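Local coordinates for putative oxidoreductase (Bacteroides fragilis NCTC 9343, PDB 3FHL), which probably acts as a nucleotide-dependent oxidoreductase of the Gfo/Idh/MocA family, although its substrate is not established, at residues C[237-245]-C[252-260]. Sequence-based numbering, arbitrary orientation.
Sequences MREAEPRFA and SYVKYGVDK
F244 and K255 form the antiparallel hydrogen-bonded pair of a beta hairpin in the C-terminal alpha/beta domain, ending in a classic beta bulge, where R243 and F244 both face K255. K255 N donates to F244 O over 2.9 Å at a nearly straight 169°. K255 O receives F244 N at 3.2 Å, the donor tilted from the carbonyl plane, and also R243 N in a weak bond bent to 123°. One carbonyl thus serves both bulge residues. This is the tight end: A245 CA also lies 3.3 Å from Y253 O in a CA-H...O contact, and the F244 ring continues inward to helices 129-139 and 180-191. R243 sends CG anti to its own N (chi1 172°) and bends at chi2, which lays the guanidinium with one face against F244 CZ, offset toward the rim; its NH2 is hydrogen-bonded to S151 OG of the adjacent strand 146-154.

The other side is more open to solvent. P242 and Y256 lie side by side, with P242 CA over one ring face, 4.0 Å from the centroid, a CH-pi contact, while P242 CG also meets V254 CG1. Y256 additionally packs on Y256 of the second subunit. Past this pair direct backbone pairing gives way to water: one molecule donates to E241 O at 2.8 Å and accepts from N of G257, an exposed residue. At the ring edge, in its plane, A240 O sits 3.5 Å from Y256 CE1.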
loop_
_atom_site.group_PDB
_atom_site.type_symbol
_atom_site.label_atom_id
_atom_site.label_comp_id
_atom_site.label_asym_id
_atom_site.label_seq_id
_atom_site.Cartn_x
_atom_site.Cartn_y
_atom_site.Cartn_z
ATOM N N MET C 237 4.391 -9.631 -6.405
ATOM C CA MET C 237 3.112 -9.000 -6.715
ATOM C C MET C 237 2.699 -9.494 -8.093
ATOM O O MET C 237 2.827 -8.765 -9.091
ATOM C CB MET C 237 3.182 -7.457 -6.712
ATOM C CG MET C 237 3.445 -6.786 -5.383
ATOM S SD MET C 237 3.353 -4.973 -5.436
ATOM C CE MET C 237 3.426 -4.605 -3.692
ATOM N N ARG C 238 2.219 -10.737 -8.151
ATOM C CA ARG C 238 1.822 -11.351 -9.425
ATOM C C ARG C 238 0.806 -10.517 -10.172
ATOM O O ARG C 238 0.889 -10.370 -11.391
ATOM C CB ARG C 238 1.337 -12.802 -9.267
ATOM C CG ARG C 238 1.356 -13.525 -10.614
ATOM C CD ARG C 238 1.340 -15.016 -10.507
ATOM N NE ARG C 238 1.828 -15.604 -11.749
ATOM C CZ ARG C 238 2.215 -16.869 -11.894
ATOM N NH1 ARG C 238 2.175 -17.712 -10.875
ATOM N NH2 ARG C 238 2.658 -17.292 -13.071
ATOM N N GLU C 239 -0.152 -9.963 -9.436
ATOM C CA GLU C 239 -1.019 -8.958 -9.994
ATOM C C GLU C 239 -0.527 -7.620 -9.445
ATOM O O GLU C 239 -0.504 -7.398 -8.235
ATOM C CB GLU C 239 -2.476 -9.216 -9.636
ATOM C CG GLU C 239 -3.448 -8.171 -10.185
ATOM C CD GLU C 239 -3.582 -8.198 -11.704
ATOM O OE1 GLU C 239 -3.190 -9.202 -12.353
ATOM O OE2 GLU C 239 -4.107 -7.200 -12.239
ATOM N N ALA C 240 -0.107 -6.758 -10.361
ATOM C CA ALA C 240 0.603 -5.557 -10.022
ATOM C C ALA C 240 -0.308 -4.543 -9.360
ATOM O O ALA C 240 -1.435 -4.326 -9.794
ATOM C CB ALA C 240 1.236 -4.956 -11.282
ATOM N N GLU C 241 0.193 -3.929 -8.295
ATOM C CA GLU C 241 -0.431 -2.722 -7.757
ATOM C C GLU C 241 -0.119 -1.544 -8.698
ATOM O O GLU C 241 0.795 -1.647 -9.512
ATOM C CB GLU C 241 0.087 -2.473 -6.331
ATOM C CG GLU C 241 -0.609 -3.380 -5.342
ATOM C CD GLU C 241 0.058 -3.475 -3.981
ATOM O OE1 GLU C 241 0.654 -2.487 -3.495
ATOM O OE2 GLU C 241 -0.050 -4.563 -3.380
ATOM N N PRO C 242 -0.886 -0.431 -8.616
ATOM C CA PRO C 242 -0.608 0.681 -9.526
ATOM C C PRO C 242 0.810 1.218 -9.370
ATOM O O PRO C 242 1.358 1.202 -8.265
ATOM C CB PRO C 242 -1.595 1.756 -9.077
ATOM C CG PRO C 242 -2.718 0.980 -8.424
ATOM C CD PRO C 242 -2.049 -0.155 -7.748
ATOM N N ARG C 243 1.389 1.672 -10.478
ATOM C CA ARG C 243 2.650 2.393 -10.468
ATOM C C ARG C 243 2.462 3.707 -9.708
ATOM O O ARG C 243 3.280 4.064 -8.867
ATOM C CB ARG C 243 3.127 2.650 -11.912
ATOM C CG ARG C 243 4.360 3.566 -12.035
ATOM C CD ARG C 243 5.672 2.887 -11.646
ATOM N NE ARG C 243 6.748 3.868 -11.488
ATOM C CZ ARG C 243 6.965 4.575 -10.382
ATOM N NH1 ARG C 243 7.966 5.444 -10.333
ATOM N NH2 ARG C 243 6.182 4.416 -9.324
ATOM N N PHE C 244 1.366 4.398 -9.997
ATOM C CA PHE C 244 0.988 5.591 -9.250
ATOM C C PHE C 244 -0.480 5.546 -8.897
ATOM O O PHE C 244 -1.316 5.132 -9.709
ATOM C CB PHE C 244 1.245 6.872 -10.053
ATOM C CG PHE C 244 2.702 7.268 -10.138
ATOM C CD1 PHE C 244 3.406 7.111 -11.332
ATOM C CD2 PHE C 244 3.370 7.803 -9.032
ATOM C CE1 PHE C 244 4.772 7.479 -11.418
ATOM C CE2 PHE C 244 4.717 8.162 -9.115
ATOM C CZ PHE C 244 5.419 8.004 -10.301
ATOM N N ALA C 245 -0.799 5.985 -7.686
ATOM C CA ALA C 245 -2.182 6.288 -7.349
ATOM C C ALA C 245 -2.135 7.587 -6.589
ATOM O O ALA C 245 -1.507 7.668 -5.543
ATOM C CB ALA C 245 -2.812 5.182 -6.492
ATOM N N SER C 252 -9.000 11.468 -8.638
ATOM C CA SER C 252 -7.896 10.536 -8.542
ATOM C C SER C 252 -7.278 10.248 -9.899
ATOM O O SER C 252 -7.933 10.376 -10.928
ATOM C CB SER C 252 -8.380 9.216 -7.927
ATOM O OG SER C 252 -8.949 9.447 -6.632
ATOM N N TYR C 253 -6.014 9.848 -9.866
ATOM C CA TYR C 253 -5.294 9.383 -11.033
ATOM C C TYR C 253 -4.596 8.078 -10.668
ATOM O O TYR C 253 -3.900 8.008 -9.653
ATOM C CB TYR C 253 -4.253 10.425 -11.468
ATOM C CG TYR C 253 -3.405 9.994 -12.639
ATOM C CD1 TYR C 253 -3.949 9.928 -13.935
ATOM C CD2 TYR C 253 -2.064 9.672 -12.465
ATOM C CE1 TYR C 253 -3.174 9.538 -15.013
ATOM C CE2 TYR C 253 -1.273 9.286 -13.538
ATOM C CZ TYR C 253 -1.832 9.226 -14.806
ATOM O OH TYR C 253 -1.035 8.840 -15.850
ATOM N N VAL C 254 -4.790 7.055 -11.501
ATOM C CA VAL C 254 -4.232 5.724 -11.269
ATOM C C VAL C 254 -3.570 5.191 -12.542
ATOM O O VAL C 254 -4.211 5.076 -13.588
ATOM C CB VAL C 254 -5.335 4.703 -10.814
ATOM C CG1 VAL C 254 -4.705 3.407 -10.422
ATOM C CG2 VAL C 254 -6.158 5.238 -9.633
ATOM N N LYS C 255 -2.298 4.821 -12.431
ATOM C CA LYS C 255 -1.499 4.384 -13.566
ATOM C C LYS C 255 -0.852 3.024 -13.281
ATOM O O LYS C 255 -0.376 2.785 -12.181
ATOM C CB LYS C 255 -0.405 5.445 -13.824
ATOM C CG LYS C 255 0.611 5.119 -14.918
ATOM C CD LYS C 255 0.155 5.655 -16.263
ATOM C CE LYS C 255 1.278 5.696 -17.305
ATOM N NZ LYS C 255 1.758 4.343 -17.697
ATOM N N TYR C 256 -0.842 2.140 -14.275
ATOM C CA TYR C 256 -0.134 0.859 -14.182
ATOM C C TYR C 256 1.003 0.774 -15.180
ATOM O O TYR C 256 1.020 1.498 -16.180
ATOM C CB TYR C 256 -1.099 -0.308 -14.454
ATOM C CG TYR C 256 -2.156 -0.482 -13.382
ATOM C CD1 TYR C 256 -1.983 -1.418 -12.355
ATOM C CD2 TYR C 256 -3.314 0.301 -13.376
ATOM C CE1 TYR C 256 -2.951 -1.578 -11.350
ATOM C CE2 TYR C 256 -4.283 0.152 -12.372
ATOM C CZ TYR C 256 -4.086 -0.791 -11.366
ATOM O OH TYR C 256 -5.035 -0.946 -10.388
ATOM N N GLY C 257 1.941 -0.125 -14.909
ATOM C CA GLY C 257 2.967 -0.490 -15.880
ATOM C C GLY C 257 4.250 0.271 -15.640
ATOM O O GLY C 257 4.353 1.037 -14.674
ATOM N N VAL C 258 5.231 0.065 -16.520
ATOM C CA VAL C 258 6.499 0.788 -16.437
ATOM C C VAL C 258 6.842 1.483 -17.750
ATOM O O VAL C 258 6.279 1.178 -18.801
ATOM C CB VAL C 258 7.691 -0.123 -16.021
ATOM C CG1 VAL C 258 7.603 -0.485 -14.537
ATOM C CG2 VAL C 258 7.773 -1.362 -16.908
ATOM N N ASP C 259 7.773 2.423 -17.670
ATOM C CA ASP C 259 8.237 3.151 -18.839
ATOM C C ASP C 259 8.918 2.191 -19.820
ATOM O O ASP C 259 9.617 1.252 -19.417
ATOM C CB ASP C 259 9.129 4.319 -18.408
ATOM C CG ASP C 259 9.580 5.167 -19.575
ATOM O OD1 ASP C 259 10.554 4.748 -20.203
ATOM O OD2 ASP C 259 8.980 6.223 -19.850
ATOM N N LYS C 260 8.680 2.425 -21.105
ATOM C CA LYS C 260 9.084 1.495 -22.161
ATOM C C LYS C 260 10.426 1.854 -22.807
ATOM O O LYS C 260 10.914 1.110 -23.665
ATOM C CB LYS C 260 8.006 1.461 -23.250
ATOM C CG LYS C 260 6.557 1.578 -22.732
ATOM C CD LYS C 260 5.604 2.154 -23.808
ATOM C CE LYS C 260 5.392 1.180 -24.979
ATOM N NZ LYS C 260 5.179 -0.237 -24.530
HETATM O O HOH W 1 1.799 -1.448 -12.115
#